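Local coordinates for protein STN1 (Saccharomyces cerevisiae, PDB 3KEY) that helps regulate telomere length and protect telomere ends, and inhibits telomerase loading through its interaction with CDC13, at residues L10-L15 / N94-A99; S119-K124 / P128-N133. All coordinates share one frame; numbering follows the deposited sequence.

Contact 1: L10-L15 / N94-A99; sequences LMLILL and NLFEYA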
# COMPACT_ATOMS: atom_id res chain seq x y z
N LEU A 10 -7.48 -0.23 -1.50
CA LEU A 10 -7.82 -0.98 -0.30
C LEU A 10 -6.76 -0.67 0.75
O LEU A 10 -7.08 -0.51 1.93
CB LEU A 10 -7.86 -2.49 -0.58
CG LEU A 10 -8.07 -3.36 0.67
CD1 LEU A 10 -9.37 -2.96 1.37
CD2 LEU A 10 -8.10 -4.83 0.29
N MET A 11 -5.51 -0.59 0.32
CA MET A 11 -4.42 -0.28 1.24
C MET A 11 -4.70 1.05 1.95
O MET A 11 -4.55 1.15 3.17
CB MET A 11 -3.08 -0.19 0.49
CG MET A 11 -1.91 0.21 1.40
SD MET A 11 -0.34 0.41 0.52
CE MET A 11 -0.64 1.96 -0.39
N LEU A 12 -5.11 2.07 1.20
CA LEU A 12 -5.40 3.38 1.78
C LEU A 12 -6.58 3.34 2.75
O LEU A 12 -6.62 4.11 3.71
CB LEU A 12 -5.67 4.41 0.68
CG LEU A 12 -4.47 4.81 -0.19
CD1 LEU A 12 -4.91 5.83 -1.22
CD2 LEU A 12 -3.36 5.38 0.68
N ILE A 13 -7.55 2.47 2.49
CA ILE A 13 -8.70 2.35 3.36
C ILE A 13 -8.22 1.76 4.69
O ILE A 13 -8.54 2.28 5.77
CB ILE A 13 -9.78 1.44 2.74
CG1 ILE A 13 -10.35 2.11 1.48
CG2 ILE A 13 -10.86 1.13 3.76
CD1 ILE A 13 -11.37 1.27 0.73
N LEU A 14 -7.44 0.70 4.61
CA LEU A 14 -6.91 0.05 5.80
C LEU A 14 -6.06 1.02 6.62
O LEU A 14 -6.17 1.06 7.85
CB LEU A 14 -6.08 -1.18 5.41
CG LEU A 14 -6.91 -2.27 4.75
CD1 LEU A 14 -6.03 -3.40 4.26
CD2 LEU A 14 -7.92 -2.79 5.75
N LEU A 15 -5.24 1.81 5.95
CA LEU A 15 -4.39 2.77 6.63
C LEU A 15 -5.21 3.78 7.44
O LEU A 15 -4.83 4.15 8.55
CB LEU A 15 -3.51 3.51 5.62
CG LEU A 15 -2.54 4.55 6.20
CD1 LEU A 15 -1.50 3.87 7.08
CD2 LEU A 15 -1.86 5.30 5.06
N ASN A 94 2.94 1.15 10.50
CA ASN A 94 4.33 1.37 10.86
C ASN A 94 5.17 1.64 9.60
O ASN A 94 6.14 2.40 9.64
CB ASN A 94 4.92 0.17 11.61
CG ASN A 94 4.34 0.02 13.00
OD1 ASN A 94 3.97 1.00 13.65
ND2 ASN A 94 4.27 -1.22 13.48
N LEU A 95 4.82 1.00 8.49
CA LEU A 95 5.54 1.19 7.23
C LEU A 95 5.33 2.62 6.74
O LEU A 95 6.26 3.26 6.25
CB LEU A 95 5.06 0.20 6.16
CG LEU A 95 5.61 -1.21 6.31
CD1 LEU A 95 4.86 -2.20 5.42
CD2 LEU A 95 7.10 -1.19 5.98
N PHE A 96 4.11 3.12 6.89
CA PHE A 96 3.80 4.47 6.47
C PHE A 96 4.53 5.49 7.34
O PHE A 96 5.02 6.50 6.83
CB PHE A 96 2.29 4.72 6.52
CG PHE A 96 1.64 4.68 5.18
CD1 PHE A 96 1.56 5.83 4.40
CD2 PHE A 96 1.15 3.48 4.66
CE1 PHE A 96 1.01 5.80 3.12
CE2 PHE A 96 0.59 3.43 3.38
CZ PHE A 96 0.52 4.60 2.61
N GLU A 97 4.59 5.24 8.65
CA GLU A 97 5.30 6.15 9.54
C GLU A 97 6.76 6.18 9.11
O GLU A 97 7.35 7.26 8.95
CB GLU A 97 5.19 5.68 10.99
CG GLU A 97 4.07 6.35 11.78
CD GLU A 97 3.99 5.86 13.22
OE1 GLU A 97 5.05 5.78 13.89
OE2 GLU A 97 2.86 5.57 13.68
N TYR A 98 7.34 5.00 8.93
CA TYR A 98 8.73 4.88 8.50
C TYR A 98 9.01 5.69 7.21
O TYR A 98 9.97 6.46 7.14
CB TYR A 98 9.07 3.41 8.30
CG TYR A 98 10.48 3.12 7.84
CD1 TYR A 98 10.84 3.24 6.49
CD2 TYR A 98 11.46 2.71 8.74
CE1 TYR A 98 12.14 2.95 6.06
CE2 TYR A 98 12.76 2.41 8.33
CZ TYR A 98 13.09 2.53 6.98
OH TYR A 98 14.36 2.20 6.57
N ALA A 99 8.17 5.50 6.20
CA ALA A 99 8.34 6.22 4.93
C ALA A 99 8.21 7.74 5.12
O ALA A 99 9.02 8.50 4.60
CB ALA A 99 7.32 5.72 3.91

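Contact 2: S119-K124 / P128-N133; sequences SHVQEK and PYITTN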
# COMPACT_ATOMS: atom_id res chain seq x y z
N SER A 119 16.33 -4.82 3.40
CA SER A 119 16.76 -5.47 4.65
C SER A 119 16.71 -4.50 5.83
O SER A 119 16.36 -4.91 6.94
CB SER A 119 18.17 -6.04 4.51
OG SER A 119 19.13 -5.03 4.25
N HIS A 120 17.05 -3.23 5.61
CA HIS A 120 17.01 -2.25 6.69
C HIS A 120 15.58 -2.04 7.17
O HIS A 120 15.31 -1.95 8.38
CB HIS A 120 17.61 -0.91 6.24
CG HIS A 120 19.09 -0.96 6.00
ND1 HIS A 120 19.84 0.15 5.67
CD2 HIS A 120 19.95 -2.01 6.01
CE1 HIS A 120 21.10 -0.21 5.49
NE2 HIS A 120 21.19 -1.51 5.69
N VAL A 121 14.65 -1.95 6.23
CA VAL A 121 13.25 -1.77 6.58
C VAL A 121 12.73 -2.99 7.34
O VAL A 121 11.99 -2.85 8.31
CB VAL A 121 12.38 -1.57 5.33
CG1 VAL A 121 10.92 -1.43 5.75
CG2 VAL A 121 12.86 -0.35 4.56
N GLN A 122 13.11 -4.18 6.88
CA GLN A 122 12.66 -5.42 7.52
C GLN A 122 13.18 -5.52 8.95
O GLN A 122 12.45 -5.92 9.86
CB GLN A 122 13.13 -6.63 6.71
CG GLN A 122 12.71 -6.57 5.25
CD GLN A 122 13.20 -7.76 4.44
OE1 GLN A 122 14.36 -8.15 4.53
NE2 GLN A 122 12.31 -8.32 3.63
N GLU A 123 14.45 -5.14 9.15
CA GLU A 123 15.09 -5.18 10.46
C GLU A 123 14.54 -4.12 11.41
O GLU A 123 14.27 -4.40 12.58
CB GLU A 123 16.61 -4.99 10.30
CG GLU A 123 17.41 -5.12 11.58
CD GLU A 123 17.26 -6.49 12.22
OE1 GLU A 123 17.43 -7.51 11.52
OE2 GLU A 123 16.96 -6.54 13.43
N LYS A 124 14.37 -2.91 10.90
CA LYS A 124 13.87 -1.78 11.67
C LYS A 124 12.46 -1.97 12.22
O LYS A 124 12.15 -1.56 13.34
CB LYS A 124 13.89 -0.51 10.81
CG LYS A 124 13.33 0.73 11.48
CD LYS A 124 14.22 1.15 12.64
CE LYS A 124 13.72 2.43 13.28
NZ LYS A 124 14.66 2.92 14.31
N PRO A 128 9.78 -9.35 8.36
CA PRO A 128 10.48 -10.20 7.39
C PRO A 128 9.78 -10.38 6.04
O PRO A 128 10.43 -10.57 5.01
CB PRO A 128 10.63 -11.53 8.12
CG PRO A 128 10.56 -11.16 9.58
CD PRO A 128 9.49 -10.11 9.60
N TYR A 129 8.45 -10.32 6.05
CA TYR A 129 7.67 -10.55 4.83
C TYR A 129 7.47 -9.35 3.92
O TYR A 129 6.88 -9.48 2.84
CB TYR A 129 6.30 -11.13 5.19
CG TYR A 129 6.35 -12.46 5.91
CD1 TYR A 129 5.20 -13.02 6.47
CD2 TYR A 129 7.55 -13.16 6.06
CE1 TYR A 129 5.24 -14.24 7.16
CE2 TYR A 129 7.60 -14.38 6.75
CZ TYR A 129 6.44 -14.91 7.30
OH TYR A 129 6.47 -16.10 7.99
N ILE A 130 7.95 -8.18 4.32
CA ILE A 130 7.77 -7.02 3.46
C ILE A 130 8.63 -7.21 2.20
O ILE A 130 9.76 -7.69 2.27
CB ILE A 130 8.16 -5.72 4.17
CG1 ILE A 130 7.75 -4.53 3.31
CG2 ILE A 130 9.65 -5.68 4.45
CD1 ILE A 130 8.08 -3.21 3.94
N THR A 131 8.06 -6.88 1.05
CA THR A 131 8.76 -7.02 -0.22
C THR A 131 9.08 -5.64 -0.79
O THR A 131 8.57 -4.63 -0.29
CB THR A 131 7.90 -7.75 -1.25
OG1 THR A 131 6.74 -6.96 -1.55
CG2 THR A 131 7.46 -9.13 -0.71
N THR A 132 9.90 -5.60 -1.83
CA THR A 132 10.25 -4.33 -2.44
C THR A 132 9.04 -3.68 -3.11
O THR A 132 8.90 -2.46 -3.08
CB THR A 132 11.43 -4.49 -3.44
OG1 THR A 132 11.05 -5.39 -4.49
CG2 THR A 132 12.66 -5.05 -2.72
N ASN A 133 8.16 -4.48 -3.70
CA ASN A 133 6.96 -3.92 -4.34
C ASN A 133 6.05 -3.29 -3.29
O ASN A 133 5.40 -2.28 -3.56
CB ASN A 133 6.19 -4.99 -5.11
CG ASN A 133 6.97 -5.53 -6.29
OD1 ASN A 133 7.62 -4.77 -7.01
ND2 ASN A 133 6.90 -6.84 -6.51

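Contact 1: L10-L15 / N94-A99
L15 and M11 both carry CG anti to the backbone N, with chi1 at -179° and 177°. These torsions send the two side chains out from helix 6-16 toward F96 of helix 90-108. The M11 chain then bends at chi3 and brings its methyl round to the ring. F96 is the one residue of 94-99 that meets the other helix. L15 does most of the touching. Its CD2 lies over the centre of one ring face as a CH-pi contact, 3.5 Å from F96 CZ. The other branch, CD1, lies beyond the rim, beside CG and CD2 of F96, 3.6 Å from F96 CD2. M11 CE comes to the ring edge, close to its plane, 4.2 Å from F96 CZ. L12 CD2 adds a looser, oblique touch. The contact is wholly apolar. The two helix segments run nearly at right angles, 94°, with axes 12.0 Å apart, so the long F96 side chain spans much of the gap. C142 of helix 132-149 also packs on F96, and L76 touches M11. The arrangement is an interdomain contact between tandem winged helix-turn-helix domains: the first helix of one domain meets the first helix of the next.

Contact 2: S119-K124 / P128-N133
The helix-turn-helix of the second winged helix domain is the setting here. Helix 118-125 is the first helix of the helix-turn-helix pair, and P128-T131 belongs to the turn leading into helix 132-149. Q122 and V121 of the helix meet P128 and I130 of the turn. The Q122 side chain leaves with CG beside the backbone N (chi1 -53°) and runs extended beyond CG. This carries its amide to the backbone of the turn. Q122 NE2 donates a hydrogen bond to I130 O at 3.0 Å. The bond is bent, with 142° at the hydrogen. It lies in the carbonyl plane and close to the amide plane of Q122. P128 O is also near the same nitrogen, but the angle is too poor for a bond. The aliphatic part of Q122 packs as well: its CG presses tightly on I130 CG2, at 3.3 Å. With an alanine here, I130 O would probably lose this donor and the I130 CG2 methyl its cover. I130 is buried, and I135 and L118 also pack on it. The next residue, T131, is the N-cap of helix 132-149; its OG1 bonds to G134 N. The turn is thus tied to helix 118-125 by an amide and to helix 132-149 by a hydroxyl. On the inner side V121 and I130 cross at about a right angle, with V121 CG1 resting 3.8 Å from I130 CD1.

In the fold
The centres of contacts 1 and 2 are 14 Å apart, and helix 90-108 serves both. F96 points from this helix to the first domain. L95 and Y98 instead face the helix-turn-helix of the second. L95 packs on I130 and V121; its CD2 is 3.8 Å from V121 CG1. Y98 OH lies 3.6 Å from V121 CG2, and Y98 CE2 is as close to K124 CG. Contact 1 therefore joins the two winged helix domains, while contact 2 lies within the second, with V121 and I130 as its buried part. Helix 132-149 is a second link: it begins at contact 2 and further along touches L12 and F96. This C-terminal region seems to mediate the telomere-specific function of the protein.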